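Metallo-beta-lactamase family protein (Thermus thermophilus, PDB 2ZO4) binds two zinc ions in a metallo-beta-lactamase fold and is probably a hydrolase, its substrate unspecified. Local coordinates at residues A[179-192]-A[217-229]. Numbering follows the deposited sequence.
Sequences YLEEEGVLLAGDAL and SLDRLADLGARVA. With ZN (zinc ion), chain B; ZN (zinc ion), chain C.
Strand 185-189 and the start of strand 228-231 run parallel, pairing Val-185 with Val-228 and Leu-186 with Ala-229: Leu-186 N donates to Val-228 O (3.0 Å), while Gly-184 O takes Arg-227 N at 2.8 Å and Val-228 N more weakly. Gly-184 forms a G1 beta bulge with Val-185 opposite Leu-180, its positive phi easily adopted without a side chain; at Gly-225, just after the helix, a CB would jam against the preceding carbonyl. On one sheet face the branched Val-185 and Val-228 lie side by side, CG2 to CG1. The face bearing Leu-186 and Ala-229 receives helix 210-222. Leu-186 holds CG anti to its own N (chi1 176°), and chi2 of 63° splits its methyls, CD2 to Leu-221 CD2 at 4.0 Å, crossing at about a right angle, and CD1 to Leu-224 CD2; small Ala-226 and Ala-229 fit beside it. Leu-224 sets CD2 over the centre of the Tyr-179 ring, 3.7 Å from the centroid and 2° off its normal, a CH-pi contact. A tyrosine suits this border: its flat face packs on leucine, while OH reaches a water (2.6 Å) that donates to Leu-224 O, linking the ring edge to the backbone just before Gly-225. At the end of the type II' turn 188-191, Ala-191 CB touches Leu-221 CD1 at 3.9 Å, and just past it Leu-192 CD1 meets Leu-218 CD2. In that turn Asp-190 OD2 and a water bridge two zinc ions, one also bound by His-70, His-72 and His-171, the other by Asp-74, His-75 and His-233. The whole is a beta-alpha-beta unit, flanked by Leu-166 of strand 161-167 and by helix 240-261.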
ATOM      1  N   TYR A 179      -6.235   2.095 -13.691  1.00 11.08           N
ATOM      2  CA  TYR A 179      -6.382   1.193 -14.829  1.00 11.72           C
ATOM      3  C   TYR A 179      -6.611   1.930 -16.146  1.00 12.17           C
ATOM      4  O   TYR A 179      -7.558   2.713 -16.284  1.00 11.90           O
ATOM      5  CB  TYR A 179      -7.510   0.188 -14.562  1.00 11.46           C
ATOM      6  CG  TYR A 179      -7.646  -0.926 -15.591  1.00 11.75           C
ATOM      7  CD1 TYR A 179      -6.533  -1.635 -16.043  1.00 10.77           C
ATOM      8  CD2 TYR A 179      -8.901  -1.287 -16.085  1.00 11.12           C
ATOM      9  CE1 TYR A 179      -6.668  -2.668 -16.982  1.00 11.34           C
ATOM     10  CE2 TYR A 179      -9.047  -2.311 -17.019  1.00 11.42           C
ATOM     11  CZ  TYR A 179      -7.927  -3.000 -17.456  1.00 11.52           C
ATOM     12  OH  TYR A 179      -8.073  -4.014 -18.374  1.00 12.78           O
ATOM     13  N   LEU A 180      -5.718   1.675 -17.099  1.00 12.93           N
ATOM     14  CA  LEU A 180      -5.833   2.202 -18.455  1.00 13.95           C
ATOM     15  C   LEU A 180      -6.612   1.181 -19.272  1.00 14.35           C
ATOM     16  O   LEU A 180      -6.048   0.205 -19.772  1.00 14.27           O
ATOM     17  CB  LEU A 180      -4.445   2.451 -19.062  1.00 13.94           C
ATOM     18  CG  LEU A 180      -3.644   3.668 -18.577  1.00 14.64           C
ATOM     19  CD1 LEU A 180      -3.186   3.526 -17.122  1.00 14.38           C
ATOM     20  CD2 LEU A 180      -2.444   3.882 -19.472  1.00 14.54           C
ATOM     21  N   GLU A 181      -7.918   1.416 -19.384  1.00 14.98           N
ATOM     22  CA  GLU A 181      -8.866   0.419 -19.871  1.00 15.72           C
ATOM     23  C   GLU A 181      -8.656   0.018 -21.328  1.00 16.22           C
ATOM     24  O   GLU A 181      -8.725  -1.168 -21.658  1.00 16.28           O
ATOM     25  CB  GLU A 181     -10.307   0.893 -19.647  1.00 15.72           C
ATOM     26  CG  GLU A 181     -10.704   0.956 -18.176  1.00 15.84           C
ATOM     27  CD  GLU A 181     -12.143   1.396 -17.953  1.00 15.78           C
ATOM     28  OE1 GLU A 181     -12.672   2.196 -18.756  1.00 15.66           O
ATOM     29  OE2 GLU A 181     -12.737   0.942 -16.956  1.00 15.19           O
ATOM     30  N   GLU A 182      -8.396   0.995 -22.193  1.00 16.56           N
ATOM     31  CA  GLU A 182      -8.192   0.698 -23.609  1.00 17.27           C
ATOM     32  C   GLU A 182      -6.937  -0.154 -23.816  1.00 16.44           C
ATOM     33  O   GLU A 182      -6.971  -1.160 -24.528  1.00 16.80           O
ATOM     34  CB  GLU A 182      -8.135   1.977 -24.447  1.00 17.26           C
ATOM     35  CG  GLU A 182      -8.097   1.704 -25.953  1.00 18.92           C
ATOM     36  CD  GLU A 182      -8.229   2.959 -26.797  1.00 19.18           C
ATOM     37  OE1 GLU A 182      -7.747   4.031 -26.366  1.00 22.27           O
ATOM     38  OE2 GLU A 182      -8.814   2.866 -27.901  1.00 22.09           O
ATOM     39  N   GLU A 183      -5.851   0.243 -23.160  1.00 15.50           N
ATOM     40  CA  GLU A 183      -4.564  -0.434 -23.275  1.00 14.51           C
ATOM     41  C   GLU A 183      -4.521  -1.737 -22.470  1.00 13.91           C
ATOM     42  O   GLU A 183      -3.724  -2.635 -22.765  1.00 13.69           O
ATOM     43  CB  GLU A 183      -3.432   0.502 -22.828  1.00 14.50           C
ATOM     44  CG  GLU A 183      -3.310   1.799 -23.638  1.00 14.63           C
ATOM     45  CD  GLU A 183      -4.149   2.958 -23.092  1.00 15.22           C
ATOM     46  OE1 GLU A 183      -5.133   2.720 -22.364  1.00 15.52           O
ATOM     47  OE2 GLU A 183      -3.821   4.124 -23.399  1.00 16.36           O
ATOM     48  N   GLY A 184      -5.377  -1.833 -21.453  1.00 13.04           N
ATOM     49  CA  GLY A 184      -5.426  -3.009 -20.585  1.00 11.96           C
ATOM     50  C   GLY A 184      -4.242  -3.039 -19.641  1.00 11.37           C
ATOM     51  O   GLY A 184      -3.832  -4.101 -19.177  1.00 11.04           O
ATOM     52  N   VAL A 185      -3.692  -1.858 -19.368  1.00 10.89           N
ATOM     53  CA  VAL A 185      -2.516  -1.716 -18.517  1.00 10.52           C
ATOM     54  C   VAL A 185      -2.968  -1.273 -17.127  1.00 10.33           C
ATOM     55  O   VAL A 185      -3.640  -0.244 -16.979  1.00  9.83           O
ATOM     56  CB  VAL A 185      -1.496  -0.713 -19.120  1.00 10.63           C
ATOM     57  CG1 VAL A 185      -0.410  -0.352 -18.101  1.00 10.59           C
ATOM     58  CG2 VAL A 185      -0.870  -1.288 -20.395  1.00 10.27           C
ATOM     59  N   LEU A 186      -2.611  -2.078 -16.125  1.00 10.04           N
ATOM     60  CA  LEU A 186      -2.977  -1.816 -14.739  1.00  9.78           C
ATOM     61  C   LEU A 186      -1.785  -1.301 -13.954  1.00  9.88           C
ATOM     62  O   LEU A 186      -0.747  -1.962 -13.883  1.00  9.68           O
ATOM     63  CB  LEU A 186      -3.519  -3.087 -14.074  1.00  9.95           C
ATOM     64  CG  LEU A 186      -3.873  -3.034 -12.577  1.00  9.64           C
ATOM     65  CD1 LEU A 186      -5.000  -2.040 -12.294  1.00  9.30           C
ATOM     66  CD2 LEU A 186      -4.241  -4.417 -12.052  1.00  9.47           C
ATOM     67  N   LEU A 187      -1.940  -0.117 -13.371  1.00  9.73           N
ATOM     68  CA  LEU A 187      -0.962   0.404 -12.432  1.00  9.77           C
ATOM     69  C   LEU A 187      -1.491   0.003 -11.064  1.00 10.00           C
ATOM     70  O   LEU A 187      -2.343   0.686 -10.485  1.00 10.13           O
ATOM     71  CB  LEU A 187      -0.801   1.928 -12.585  1.00  9.37           C
ATOM     72  CG  LEU A 187      -0.450   2.414 -14.003  1.00  8.92           C
ATOM     73  CD1 LEU A 187      -0.422   3.941 -14.074  1.00  7.95           C
ATOM     74  CD2 LEU A 187       0.880   1.822 -14.501  1.00  7.81           C
ATOM     75  N   ALA A 188      -0.987  -1.128 -10.576  1.00 10.12           N
ATOM     76  CA  ALA A 188      -1.612  -1.871  -9.485  1.00 10.27           C
ATOM     77  C   ALA A 188      -1.299  -1.363  -8.082  1.00 10.31           C
ATOM     78  O   ALA A 188      -1.953  -1.771  -7.125  1.00 10.15           O
ATOM     79  CB  ALA A 188      -1.257  -3.357  -9.596  1.00 10.37           C
ATOM     80  N   GLY A 189      -0.309  -0.481  -7.959  1.00 10.37           N
ATOM     81  CA  GLY A 189       0.194  -0.075  -6.642  1.00 10.35           C
ATOM     82  C   GLY A 189       0.678  -1.299  -5.888  1.00 10.55           C
ATOM     83  O   GLY A 189       1.346  -2.153  -6.461  1.00 10.22           O
ATOM     84  N   ASP A 190       0.319  -1.402  -4.611  1.00 10.68           N
ATOM     85  CA  ASP A 190       0.657  -2.585  -3.829  1.00 11.27           C
ATOM     86  C   ASP A 190      -0.526  -3.528  -3.601  1.00 11.59           C
ATOM     87  O   ASP A 190      -0.516  -4.308  -2.658  1.00 11.64           O
ATOM     88  CB  ASP A 190       1.281  -2.192  -2.486  1.00 11.18           C
ATOM     89  CG  ASP A 190       2.623  -1.493  -2.632  1.00 11.51           C
ATOM     90  OD1 ASP A 190       3.105  -1.294  -3.770  1.00 11.31           O
ATOM     91  OD2 ASP A 190       3.194  -1.130  -1.585  1.00 11.94           O
ATOM     92  N   ALA A 191      -1.546  -3.460  -4.455  1.00 12.19           N
ATOM     93  CA  ALA A 191      -2.684  -4.383  -4.362  1.00 12.67           C
ATOM     94  C   ALA A 191      -2.294  -5.777  -4.863  1.00 13.21           C
ATOM     95  O   ALA A 191      -2.947  -6.780  -4.542  1.00 12.66           O
ATOM     96  CB  ALA A 191      -3.876  -3.845  -5.159  1.00 12.61           C
ATOM     97  N   LEU A 192      -1.223  -5.810  -5.656  1.00 14.08           N
ATOM     98  CA  LEU A 192      -0.722  -7.012  -6.303  1.00 15.35           C
ATOM     99  C   LEU A 192       0.788  -6.854  -6.476  1.00 15.93           C
ATOM    100  O   LEU A 192       1.258  -5.784  -6.867  1.00 16.02           O
ATOM    101  CB  LEU A 192      -1.383  -7.163  -7.680  1.00 15.37           C
ATOM    102  CG  LEU A 192      -1.650  -8.543  -8.284  1.00 16.30           C
ATOM    103  CD1 LEU A 192      -2.783  -9.248  -7.555  1.00 16.91           C
ATOM    104  CD2 LEU A 192      -1.985  -8.408  -9.760  1.00 15.87           C
ATOM    105  N   SER A 217     -10.450  -7.679  -3.067  1.00 11.45           N
ATOM    106  CA  SER A 217      -9.728  -6.842  -4.031  1.00 11.39           C
ATOM    107  C   SER A 217      -8.998  -7.693  -5.069  1.00 11.74           C
ATOM    108  O   SER A 217      -9.009  -7.369  -6.252  1.00 11.55           O
ATOM    109  CB  SER A 217      -8.756  -5.901  -3.317  1.00 10.97           C
ATOM    110  OG  SER A 217      -9.462  -4.967  -2.522  1.00  9.93           O
ATOM    111  N   LEU A 218      -8.381  -8.782  -4.613  1.00 12.52           N
ATOM    112  CA  LEU A 218      -7.743  -9.760  -5.500  1.00 13.37           C
ATOM    113  C   LEU A 218      -8.745 -10.372  -6.478  1.00 14.14           C
ATOM    114  O   LEU A 218      -8.427 -10.551  -7.651  1.00 14.48           O
ATOM    115  CB  LEU A 218      -7.064 -10.874  -4.696  1.00 13.09           C
ATOM    116  CG  LEU A 218      -5.931 -10.557  -3.717  1.00 13.17           C
ATOM    117  CD1 LEU A 218      -5.535 -11.820  -2.966  1.00 12.86           C
ATOM    118  CD2 LEU A 218      -4.721  -9.936  -4.416  1.00 12.80           C
ATOM    119  N   ASP A 219      -9.943 -10.692  -5.987  1.00 15.09           N
ATOM    120  CA  ASP A 219     -11.041 -11.177  -6.830  1.00 16.11           C
ATOM    121  C   ASP A 219     -11.386 -10.166  -7.916  1.00 16.40           C
ATOM    122  O   ASP A 219     -11.519 -10.529  -9.085  1.00 16.54           O
ATOM    123  CB  ASP A 219     -12.292 -11.452  -5.988  1.00 16.76           C
ATOM    124  CG  ASP A 219     -12.285 -12.824  -5.335  1.00 18.76           C
ATOM    125  OD1 ASP A 219     -11.909 -13.819  -5.995  1.00 21.15           O
ATOM    126  OD2 ASP A 219     -12.675 -12.910  -4.149  1.00 21.71           O
ATOM    127  N   ARG A 220     -11.528  -8.900  -7.515  1.00 16.74           N
ATOM    128  CA  ARG A 220     -11.856  -7.799  -8.422  1.00 17.28           C
ATOM    129  C   ARG A 220     -10.802  -7.670  -9.524  1.00 17.39           C
ATOM    130  O   ARG A 220     -11.145  -7.590 -10.703  1.00 17.55           O
ATOM    131  CB  ARG A 220     -11.987  -6.486  -7.635  1.00 17.29           C
ATOM    132  CG  ARG A 220     -12.763  -5.372  -8.337  1.00 18.24           C
ATOM    133  CD  ARG A 220     -11.854  -4.228  -8.788  1.00 20.43           C
ATOM    134  NE  ARG A 220     -12.616  -3.124  -9.376  1.00 20.99           N
ATOM    135  CZ  ARG A 220     -13.054  -2.054  -8.711  1.00 21.41           C
ATOM    136  NH1 ARG A 220     -12.807  -1.907  -7.415  1.00 21.32           N
ATOM    137  NH2 ARG A 220     -13.741  -1.115  -9.353  1.00 20.73           N
ATOM    138  N   LEU A 221      -9.529  -7.679  -9.133  1.00 17.33           N
ATOM    139  CA  LEU A 221      -8.415  -7.614 -10.085  1.00 17.52           C
ATOM    140  C   LEU A 221      -8.314  -8.855 -10.972  1.00 17.61           C
ATOM    141  O   LEU A 221      -7.943  -8.747 -12.138  1.00 17.72           O
ATOM    142  CB  LEU A 221      -7.082  -7.376  -9.364  1.00 17.27           C
ATOM    143  CG  LEU A 221      -6.934  -6.081  -8.557  1.00 17.31           C
ATOM    144  CD1 LEU A 221      -5.542  -6.004  -7.926  1.00 17.04           C
ATOM    145  CD2 LEU A 221      -7.223  -4.843  -9.410  1.00 16.66           C
ATOM    146  N   ALA A 222      -8.646 -10.020 -10.420  1.00 17.84           N
ATOM    147  CA  ALA A 222      -8.611 -11.276 -11.175  1.00 18.00           C
ATOM    148  C   ALA A 222      -9.573 -11.265 -12.367  1.00 18.13           C
ATOM    149  O   ALA A 222      -9.242 -11.773 -13.437  1.00 18.20           O
ATOM    150  CB  ALA A 222      -8.903 -12.457 -10.266  1.00 17.84           C
ATOM    151  N   ASP A 223     -10.750 -10.674 -12.170  1.00 18.43           N
ATOM    152  CA  ASP A 223     -11.803 -10.625 -13.189  1.00 18.63           C
ATOM    153  C   ASP A 223     -11.720  -9.386 -14.080  1.00 18.10           C
ATOM    154  O   ASP A 223     -12.528  -9.222 -15.000  1.00 17.98           O
ATOM    155  CB  ASP A 223     -13.186 -10.689 -12.524  1.00 19.18           C
ATOM    156  CG  ASP A 223     -13.381 -11.943 -11.689  1.00 20.91           C
ATOM    157  OD1 ASP A 223     -13.076 -13.050 -12.183  1.00 23.59           O
ATOM    158  OD2 ASP A 223     -13.853 -11.826 -10.536  1.00 23.59           O
ATOM    159  N   LEU A 224     -10.743  -8.523 -13.809  1.00 17.55           N
ATOM    160  CA  LEU A 224     -10.616  -7.246 -14.513  1.00 16.99           C
ATOM    161  C   LEU A 224     -10.394  -7.400 -16.016  1.00 16.78           C
ATOM    162  O   LEU A 224     -10.948  -6.634 -16.807  1.00 16.89           O
ATOM    163  CB  LEU A 224      -9.490  -6.399 -13.899  1.00 17.00           C
ATOM    164  CG  LEU A 224      -9.378  -4.918 -14.277  1.00 16.85           C
ATOM    165  CD1 LEU A 224     -10.621  -4.108 -13.869  1.00 17.01           C
ATOM    166  CD2 LEU A 224      -8.124  -4.324 -13.651  1.00 16.74           C
ATOM    167  N   GLY A 225      -9.589  -8.384 -16.403  1.00 16.27           N
ATOM    168  CA  GLY A 225      -9.241  -8.584 -17.809  1.00 15.91           C
ATOM    169  C   GLY A 225      -8.019  -7.789 -18.231  1.00 15.66           C
ATOM    170  O   GLY A 225      -7.810  -7.551 -19.424  1.00 15.40           O
ATOM    171  N   ALA A 226      -7.212  -7.374 -17.252  1.00 15.13           N
ATOM    172  CA  ALA A 226      -5.991  -6.616 -17.523  1.00 14.91           C
ATOM    173  C   ALA A 226      -4.981  -7.469 -18.286  1.00 14.64           C
ATOM    174  O   ALA A 226      -4.876  -8.677 -18.055  1.00 14.58           O
ATOM    175  CB  ALA A 226      -5.380  -6.093 -16.230  1.00 14.85           C
ATOM    176  N   ARG A 227      -4.249  -6.830 -19.195  1.00 14.31           N
ATOM    177  CA  ARG A 227      -3.272  -7.516 -20.039  1.00 14.39           C
ATOM    178  C   ARG A 227      -1.898  -7.576 -19.391  1.00 14.05           C
ATOM    179  O   ARG A 227      -1.105  -8.472 -19.682  1.00 14.09           O
ATOM    180  CB  ARG A 227      -3.188  -6.840 -21.411  1.00 14.55           C
ATOM    181  CG  ARG A 227      -4.459  -7.023 -22.229  1.00 15.54           C
ATOM    182  CD  ARG A 227      -4.383  -6.349 -23.590  1.00 16.86           C
ATOM    183  NE  ARG A 227      -5.486  -6.794 -24.444  1.00 19.50           N
ATOM    184  CZ  ARG A 227      -5.470  -7.905 -25.183  1.00 20.14           C
ATOM    185  NH1 ARG A 227      -4.411  -8.705 -25.181  1.00 20.78           N
ATOM    186  NH2 ARG A 227      -6.521  -8.221 -25.924  1.00 22.19           N
ATOM    187  N   VAL A 228      -1.624  -6.615 -18.515  1.00 13.47           N
ATOM    188  CA  VAL A 228      -0.362  -6.542 -17.779  1.00 13.07           C
ATOM    189  C   VAL A 228      -0.552  -5.643 -16.553  1.00 12.83           C
ATOM    190  O   VAL A 228      -1.383  -4.731 -16.569  1.00 12.72           O
ATOM    191  CB  VAL A 228       0.806  -6.027 -18.685  1.00 13.28           C
ATOM    192  CG1 VAL A 228       0.604  -4.557 -19.074  1.00 13.20           C
ATOM    193  CG2 VAL A 228       2.161  -6.231 -18.010  1.00 13.04           C
ATOM    194  N   ALA A 229       0.193  -5.920 -15.487  1.00 12.54           N
ATOM    195  CA  ALA A 229       0.181  -5.051 -14.314  1.00 12.51           C
ATOM    196  C   ALA A 229       1.578  -4.572 -13.970  1.00 12.31           C
ATOM    197  O   ALA A 229       2.525  -5.359 -13.932  1.00 12.33           O
ATOM    198  CB  ALA A 229      -0.453  -5.747 -13.115  1.00 12.37           C
TER
HETATM  199 ZN    ZN B 318       2.302  -0.166   0.623  1.00 14.64          ZN
HETATM  200 ZN    ZN C 319       4.910   0.012  -1.406  1.00 14.23          ZN
HETATM  201  O   HOH W   1     -10.364  -5.096 -18.754  1.00 30.04           O
HETATM  202  O   HOH W   2       4.281   0.149   0.470  1.00  8.02           O